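Local coordinates for protein Bd3459 (Bdellovibrio bacteriovorus, PDB 5CEC) that is a predatory endopeptidase of the S13 family, which is generally assigned D-Ala-D-Ala carboxypeptidase activity, and forms a complex with the ankyrin-repeat immunity protein Bd3460, at residues A[189-192]-A[193-197]; A[270-273]-A[274-278]; A[308-311]-A[312-315]. The protein carries 1 engineered substitution. All coordinates share one frame; numbering follows the deposited sequence.

Contact 1 of 3, residues A[189-192]-A[193-197]; sequences GYYT and ILKTK
Tyr-191 and Lys-195 meet one turn apart on helix 188-200, a regular alpha-helix whose i to i+4 ladder joins the two segments. The phenol and the lysine chain pass each other at a slant. One ring atom does the touching, Tyr-191 CE2, which lies 4.0 Å from Lys-195 CD. Both side chains have CG opposite the backbone N (chi1 -173° in Tyr-191, 177° in Lys-195), and the lysine then runs extended until it bends at its last torsion. The buried phenol is fixed at its far end, where Tyr-191 OH hydrogen-bonds Ser-206 O, while Ile-186, Met-205 and Pro-209 pack around it. Ile-193 folds back over the preceding turn: its CG1 lies 3.3 Å from Gly-189 O and its CD1 3.5 Å from the same oxygen. Gly-189 O also accepts Ile-193 N at 3.1 Å. On another side of the helix, Tyr-190 makes a cation-pi contact with Arg-118, and Leu-194 is buried against Asn-119 and Tyr-122 of helix 118-130. The two threonines use their hydroxyls differently. That of Thr-192 turns back to Pro-188 O, whereas that of Thr-196 sits beside its own backbone N (chi1 -62°) and shares the carbonyl that this N already uses. Thr-192 O is therefore gripped twice by one residue, from Thr-196 N and from Thr-196 OG1, each at 3.0 Å, the two donors approaching from opposite faces of the carbonyl plane.

Contact 2 of 3, residues A[270-273]-A[274-278]; sequences NAYI and AGKMQ
Tyr-272 and Lys-276 lie side by side and point the same way, the aliphatic part of the lysine running along the phenol. Lys-276 CB sits over one face of the ring, 4.2 Å from its centroid and 17° off the normal, a CH-pi contact displaced toward the rim. Farther out the chain keeps pace with the tyrosine: Lys-276 CG and Lys-276 CD are each 3.6 Å from Tyr-272 OH. Similar first torsions contribute to this, for both CG atoms stand opposite their own backbone N (165° in Tyr-272, -176° in Lys-276), and a bend at the lysine chi2 brings its chain alongside the ring. Asp-82 OD2 collects both polar ends, as a salt bridge from Lys-276 NZ and a hydrogen bond with Tyr-272 OH; the negative carboxylate probably favours the charged lysine. The phenol also stacks with Trp-79, so this side of helix 265-277 is tied to helix 72-84, consistent with the all-helical part of the penicillin-recognising serine enzyme fold. The pair comes from adjacent turns near the helix C-terminus, and Lys-276 N donates to Tyr-272 O at 2.7 Å. Ile-273 and Met-277 face a different, buried direction and run at an angle to each other. Two atoms of the isoleucine lie against Met-277 CG, Ile-273 CD1 at 3.8 Å and Ile-273 CG1 at 4.0 Å. Met-277 CB rests 3.4 Å from Ile-273 O, the acceptor of its own amide. At Gln-278 the chain turns to positive phi and leaves the helix, its N held by a weak bond of 2.9 Å to Ala-274 O.

Contact 3 of 3, residues A[308-311]-A[312-315]; sequences EMMI and KVLY
Tyr-315 meets the preceding turn through its backbone and CB: Tyr-315 N donates to Ile-311 O at 2.9 Å, while its ring leads away from that turn, to the side where the residue touches Tyr-379, Met-47 and Gln-54. The other flat group belongs to Glu-308, whose side chain touches Ile-56 and Lys-62. It forms no ion pair with Lys-312 one turn on, since Glu-308 OE1 and Lys-312 NZ are 7.4 Å apart; the two residues meet instead through backbone and aliphatic atoms, with Lys-312 CG 3.5 Å from Glu-308 O. The lysine chain starts beside its own backbone N and bends at chi3 and chi4, turning its amine off to a different side from the acid. The apolar work falls to the two methionines and Val-313. Met-309 CE and Met-310 CE approach the same branch, Val-313 CG2, at 4.3 and 4.4 Å, a loose convergence of methyl groups. That branch stands opposite the carbonyl carbon and lies back over the previous turn, 3.2 Å from Met-309 O. Leu-314 folds back similarly, its CG 3.4 Å from Met-310 O. Four regular i to i+4 backbone bonds run beneath these side chains in helix 307-322, which begins at Cys-307, disulfide-bonded to Cys-45. The helix packs against the antiparallel sheet containing strands 40-48 and 376-385, consistent with the alpha/beta part of the penicillin-recognising serine enzyme fold. Val-313 packs on Val-74, Val-75 and Leu-78 and Met-310 on Val-75 of helix 72-84, while Met-310 also touches Ala-381 of strand 376-385; Ile-311, Leu-314 and Tyr-315 lie on Tyr-379 of that strand, and Cys-45 and Met-47 of strand 40-48 complete the sheet side.

Along the chain the contacts come in series on three helices, 188-200, 265-277 and 307-322. Contacts 2 and 3 are neighbours, their centres about 13 Å apart, and they touch: Met-277 CE reaches Lys-312 O at 3.7 Å and Met-277 CG reaches Met-309 CE at 4.0 Å. Both also pack on helix 72-84, at whose start lies an SxxK pattern, unconfirmed but probably part of the active site, so they lie in the probable catalytic part of the enzyme. Contact 1 stands apart on the opposite side of the chain's centre, its centre about 42 Å from that of contact 2 and about 38 Å from that of contact 3, beside helix 118-130.

Contact 1 of 3, residues A[189-192]-A[193-197]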
loop_
_atom_site.group_PDB
_atom_site.type_symbol
_atom_site.label_atom_id
_atom_site.label_comp_id
_atom_site.label_asym_id
_atom_site.label_seq_id
_atom_site.Cartn_x
_atom_site.Cartn_y
_atom_site.Cartn_z
ATOM N N GLY A 189 0.156 2.372 24.147
ATOM C CA GLY A 189 -0.256 3.182 23.009
ATOM C C GLY A 189 -0.731 2.310 21.857
ATOM O O GLY A 189 -1.855 2.486 21.352
ATOM N N TYR A 190 0.084 1.335 21.465
ATOM C CA TYR A 190 -0.326 0.452 20.362
ATOM C C TYR A 190 -1.539 -0.383 20.755
ATOM O O TYR A 190 -2.410 -0.633 19.916
ATOM C CB TYR A 190 0.787 -0.472 19.915
ATOM C CG TYR A 190 1.819 0.175 19.073
ATOM C CD1 TYR A 190 1.624 0.361 17.713
ATOM C CD2 TYR A 190 3.015 0.619 19.628
ATOM C CE1 TYR A 190 2.592 0.949 16.932
ATOM C CE2 TYR A 190 3.991 1.228 18.848
ATOM C CZ TYR A 190 3.771 1.389 17.505
ATOM O OH TYR A 190 4.719 1.960 16.703
ATOM N N TYR A 191 -1.613 -0.834 22.013
ATOM C CA TYR A 191 -2.763 -1.635 22.424
ATOM C C TYR A 191 -4.050 -0.813 22.387
ATOM O O TYR A 191 -5.049 -1.305 21.897
ATOM C CB TYR A 191 -2.558 -2.251 23.811
ATOM C CG TYR A 191 -3.658 -3.215 24.167
ATOM C CD1 TYR A 191 -3.642 -4.532 23.729
ATOM C CD2 TYR A 191 -4.726 -2.810 24.963
ATOM C CE1 TYR A 191 -4.651 -5.413 24.042
ATOM C CE2 TYR A 191 -5.741 -3.681 25.289
ATOM C CZ TYR A 191 -5.704 -4.992 24.825
ATOM O OH TYR A 191 -6.706 -5.880 25.141
ATOM N N THR A 192 -4.041 0.434 22.897
ATOM C CA THR A 192 -5.295 1.209 22.913
ATOM C C THR A 192 -5.752 1.600 21.484
ATOM O O THR A 192 -6.937 1.562 21.193
ATOM C CB THR A 192 -5.273 2.403 23.887
ATOM O OG1 THR A 192 -4.359 3.363 23.416
ATOM C CG2 THR A 192 -4.886 1.937 25.305
ATOM N N ILE A 193 -4.808 1.857 20.575
ATOM C CA ILE A 193 -5.155 2.122 19.169
ATOM C C ILE A 193 -5.876 0.903 18.609
ATOM O O ILE A 193 -6.939 1.037 17.996
ATOM C CB ILE A 193 -3.909 2.482 18.333
ATOM C CG1 ILE A 193 -3.337 3.850 18.752
ATOM C CG2 ILE A 193 -4.216 2.450 16.824
ATOM C CD1 ILE A 193 -1.932 4.095 18.248
ATOM N N LEU A 194 -5.335 -0.286 18.879
ATOM C CA LEU A 194 -5.959 -1.506 18.358
ATOM C C LEU A 194 -7.334 -1.735 18.999
ATOM O O LEU A 194 -8.289 -2.091 18.312
ATOM C CB LEU A 194 -5.079 -2.715 18.631
ATOM C CG LEU A 194 -5.641 -4.056 18.158
ATOM C CD1 LEU A 194 -5.785 -4.057 16.641
ATOM C CD2 LEU A 194 -4.767 -5.186 18.676
ATOM N N LYS A 195 -7.417 -1.568 20.315
ATOM C CA LYS A 195 -8.646 -1.849 21.044
ATOM C C LYS A 195 -9.777 -0.962 20.535
ATOM O O LYS A 195 -10.923 -1.419 20.421
ATOM C CB LYS A 195 -8.434 -1.669 22.559
ATOM C CG LYS A 195 -9.679 -1.878 23.416
ATOM C CD LYS A 195 -9.337 -1.884 24.892
ATOM C CE LYS A 195 -10.568 -2.180 25.739
ATOM N NZ LYS A 195 -11.585 -1.102 25.662
ATOM N N THR A 196 -9.458 0.294 20.215
ATOM C CA THR A 196 -10.443 1.216 19.673
ATOM C C THR A 196 -10.918 0.797 18.290
ATOM O O THR A 196 -12.104 0.841 18.017
ATOM C CB THR A 196 -9.875 2.640 19.632
ATOM O OG1 THR A 196 -9.581 3.044 20.974
ATOM C CG2 THR A 196 -10.855 3.624 19.013
ATOM N N LYS A 197 -9.984 0.389 17.426
ATOM C CA LYS A 197 -10.346 -0.176 16.116
ATOM C C LYS A 197 -11.198 -1.419 16.275
ATOM O O LYS A 197 -12.210 -1.572 15.581
ATOM C CB LYS A 197 -9.102 -0.513 15.300
ATOM C CG LYS A 197 -8.362 0.696 14.784
ATOM C CD LYS A 197 -7.049 0.305 14.164
ATOM C CE LYS A 197 -6.233 1.535 13.791
ATOM N NZ LYS A 197 -6.723 2.155 12.530
#

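Contact 2 of 3, residues A[270-273]-A[274-278]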
loop_
_atom_site.group_PDB
_atom_site.type_symbol
_atom_site.label_atom_id
_atom_site.label_comp_id
_atom_site.label_asym_id
_atom_site.label_seq_id
_atom_site.Cartn_x
_atom_site.Cartn_y
_atom_site.Cartn_z
ATOM N N ASN A 270 3.887 -21.210 -11.014
ATOM C CA ASN A 270 4.011 -21.487 -12.450
ATOM C C ASN A 270 2.988 -22.513 -12.911
ATOM O O ASN A 270 2.373 -22.348 -13.980
ATOM C CB ASN A 270 5.425 -21.939 -12.809
ATOM C CG ASN A 270 6.431 -20.820 -12.711
ATOM O OD1 ASN A 270 6.073 -19.652 -12.639
ATOM N ND2 ASN A 270 7.705 -21.178 -12.695
ATOM N N ALA A 271 2.786 -23.566 -12.129
ATOM C CA ALA A 271 1.780 -24.588 -12.495
ATOM C C ALA A 271 0.353 -24.016 -12.457
ATOM O O ALA A 271 -0.458 -24.284 -13.340
ATOM C CB ALA A 271 1.903 -25.798 -11.574
ATOM N N TYR A 272 0.073 -23.232 -11.417
ATOM C CA TYR A 272 -1.241 -22.615 -11.283
ATOM C C TYR A 272 -1.581 -21.735 -12.481
ATOM O O TYR A 272 -2.653 -21.853 -13.070
ATOM C CB TYR A 272 -1.344 -21.768 -9.996
ATOM C CG TYR A 272 -2.536 -20.836 -9.988
ATOM C CD1 TYR A 272 -3.821 -21.303 -9.747
ATOM C CD2 TYR A 272 -2.400 -19.467 -10.249
ATOM C CE1 TYR A 272 -4.922 -20.450 -9.796
ATOM C CE2 TYR A 272 -3.500 -18.628 -10.298
ATOM C CZ TYR A 272 -4.759 -19.109 -10.067
ATOM O OH TYR A 272 -5.824 -18.253 -10.099
ATOM N N ILE A 273 -0.672 -20.852 -12.836
ATOM C CA ILE A 273 -0.946 -19.894 -13.882
ATOM C C ILE A 273 -1.007 -20.551 -15.272
ATOM O O ILE A 273 -1.777 -20.123 -16.110
ATOM C CB ILE A 273 0.005 -18.675 -13.776
ATOM C CG1 ILE A 273 -0.658 -17.403 -14.291
ATOM C CG2 ILE A 273 1.332 -18.946 -14.455
ATOM C CD1 ILE A 273 -1.731 -16.851 -13.384
ATOM N N ALA A 274 -0.232 -21.625 -15.468
ATOM C CA ALA A 274 -0.295 -22.392 -16.690
ATOM C C ALA A 274 -1.659 -23.048 -16.822
ATOM O O ALA A 274 -2.259 -23.030 -17.894
ATOM C CB ALA A 274 0.816 -23.437 -16.730
ATOM N N GLY A 275 -2.137 -23.660 -15.743
ATOM C CA GLY A 275 -3.466 -24.248 -15.740
ATOM C C GLY A 275 -4.614 -23.265 -15.759
ATOM O O GLY A 275 -5.647 -23.556 -16.346
ATOM N N LYS A 276 -4.430 -22.091 -15.149
ATOM C CA LYS A 276 -5.493 -21.085 -15.078
ATOM C C LYS A 276 -5.637 -20.304 -16.386
ATOM O O LYS A 276 -6.747 -20.009 -16.832
ATOM C CB LYS A 276 -5.168 -20.130 -13.921
ATOM C CG LYS A 276 -6.202 -19.063 -13.635
ATOM C CD LYS A 276 -7.459 -19.603 -13.005
ATOM C CE LYS A 276 -8.480 -18.498 -12.847
ATOM N NZ LYS A 276 -9.633 -18.931 -12.027
ATOM N N MET A 277 -4.504 -19.957 -16.980
ATOM C CA MET A 277 -4.443 -18.988 -18.068
ATOM C C MET A 277 -3.833 -19.533 -19.333
ATOM O O MET A 277 -3.779 -18.816 -20.308
ATOM C CB MET A 277 -3.618 -17.766 -17.623
ATOM C CG MET A 277 -4.081 -17.127 -16.336
ATOM S SD MET A 277 -5.577 -16.165 -16.589
ATOM C CE MET A 277 -5.676 -15.232 -15.087
ATOM N N GLN A 278 -3.334 -20.772 -19.292
ATOM C CA GLN A 278 -2.563 -21.348 -20.407
ATOM C C GLN A 278 -1.394 -20.397 -20.693
ATOM O O GLN A 278 -1.017 -20.172 -21.838
ATOM C CB GLN A 278 -3.446 -21.616 -21.642
ATOM C CG GLN A 278 -4.505 -22.691 -21.421
ATOM C CD GLN A 278 -5.558 -22.285 -20.400
ATOM O OE1 GLN A 278 -6.262 -21.285 -20.590
ATOM N NE2 GLN A 278 -5.659 -23.037 -19.298
#

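Contact 3 of 3, residues A[308-311]-A[312-315]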
loop_
_atom_site.group_PDB
_atom_site.type_symbol
_atom_site.label_atom_id
_atom_site.label_comp_id
_atom_site.label_asym_id
_atom_site.label_seq_id
_atom_site.Cartn_x
_atom_site.Cartn_y
_atom_site.Cartn_z
ATOM N N GLU A 308 -1.641 -7.428 -20.978
ATOM C CA GLU A 308 -2.772 -8.332 -21.227
ATOM C C GLU A 308 -3.001 -9.307 -20.077
ATOM O O GLU A 308 -4.141 -9.530 -19.648
ATOM C CB GLU A 308 -2.609 -9.130 -22.533
ATOM C CG GLU A 308 -2.854 -8.318 -23.779
ATOM C CD GLU A 308 -2.934 -9.152 -25.045
ATOM O OE1 GLU A 308 -2.754 -10.390 -24.996
ATOM O OE2 GLU A 308 -3.198 -8.563 -26.110
ATOM N N MET A 309 -1.908 -9.858 -19.539
ATOM C CA MET A 309 -2.020 -10.780 -18.416
ATOM C C MET A 309 -2.661 -10.092 -17.198
ATOM O O MET A 309 -3.425 -10.713 -16.444
ATOM C CB MET A 309 -0.667 -11.375 -18.036
ATOM C CG MET A 309 -0.251 -12.561 -18.879
ATOM S SD MET A 309 -1.336 -14.000 -18.741
ATOM C CE MET A 309 -1.751 -13.988 -17.024
ATOM N N MET A 310 -2.326 -8.820 -16.967
ATOM C CA MET A 310 -2.951 -8.094 -15.871
ATOM C C MET A 310 -4.471 -7.952 -16.033
ATOM O O MET A 310 -5.233 -8.094 -15.076
ATOM C CB MET A 310 -2.253 -6.748 -15.676
ATOM C CG MET A 310 -0.797 -6.847 -15.255
ATOM S SD MET A 310 -0.501 -7.837 -13.755
ATOM C CE MET A 310 -0.159 -9.462 -14.411
ATOM N N ILE A 311 -4.925 -7.695 -17.254
ATOM C CA ILE A 311 -6.361 -7.645 -17.527
ATOM C C ILE A 311 -6.999 -9.013 -17.269
ATOM O O ILE A 311 -8.043 -9.091 -16.646
ATOM C CB ILE A 311 -6.638 -7.189 -18.951
ATOM C CG1 ILE A 311 -6.024 -5.795 -19.195
ATOM C CG2 ILE A 311 -8.136 -7.211 -19.219
ATOM C CD1 ILE A 311 -6.568 -4.699 -18.286
ATOM N N LYS A 312 -6.366 -10.084 -17.716
ATOM C CA LYS A 312 -6.899 -11.432 -17.487
ATOM C C LYS A 312 -6.999 -11.783 -16.011
ATOM O O LYS A 312 -7.974 -12.356 -15.539
ATOM C CB LYS A 312 -6.093 -12.496 -18.203
ATOM C CG LYS A 312 -6.132 -12.411 -19.728
ATOM C CD LYS A 312 -5.206 -13.436 -20.364
ATOM C CE LYS A 312 -5.749 -14.852 -20.252
ATOM N NZ LYS A 312 -6.922 -15.128 -21.141
ATOM N N VAL A 313 -5.996 -11.341 -15.258
ATOM C CA VAL A 313 -6.010 -11.527 -13.813
ATOM C C VAL A 313 -7.183 -10.790 -13.185
ATOM O O VAL A 313 -7.881 -11.359 -12.323
ATOM C CB VAL A 313 -4.652 -11.088 -13.206
ATOM C CG1 VAL A 313 -4.732 -10.901 -11.694
ATOM C CG2 VAL A 313 -3.582 -12.109 -13.563
ATOM N N LEU A 314 -7.405 -9.545 -13.597
ATOM C CA LEU A 314 -8.554 -8.783 -13.070
ATOM C C LEU A 314 -9.891 -9.471 -13.393
ATOM O O LEU A 314 -10.768 -9.599 -12.522
ATOM C CB LEU A 314 -8.551 -7.355 -13.579
ATOM C CG LEU A 314 -7.411 -6.505 -12.943
ATOM C CD1 LEU A 314 -7.122 -5.300 -13.828
ATOM C CD2 LEU A 314 -7.719 -6.092 -11.507
ATOM N N TYR A 315 -10.050 -9.904 -14.644
ATOM C CA TYR A 315 -11.274 -10.598 -15.063
ATOM C C TYR A 315 -11.526 -11.823 -14.205
ATOM O O TYR A 315 -12.644 -12.041 -13.685
ATOM C CB TYR A 315 -11.164 -11.020 -16.515
ATOM C CG TYR A 315 -12.349 -11.799 -16.965
ATOM C CD1 TYR A 315 -12.425 -13.173 -16.767
ATOM C CD2 TYR A 315 -13.418 -11.156 -17.560
ATOM C CE1 TYR A 315 -13.523 -13.885 -17.175
ATOM C CE2 TYR A 315 -14.536 -11.849 -17.956
ATOM C CZ TYR A 315 -14.606 -13.234 -17.770
ATOM O OH TYR A 315 -15.674 -13.956 -18.139
#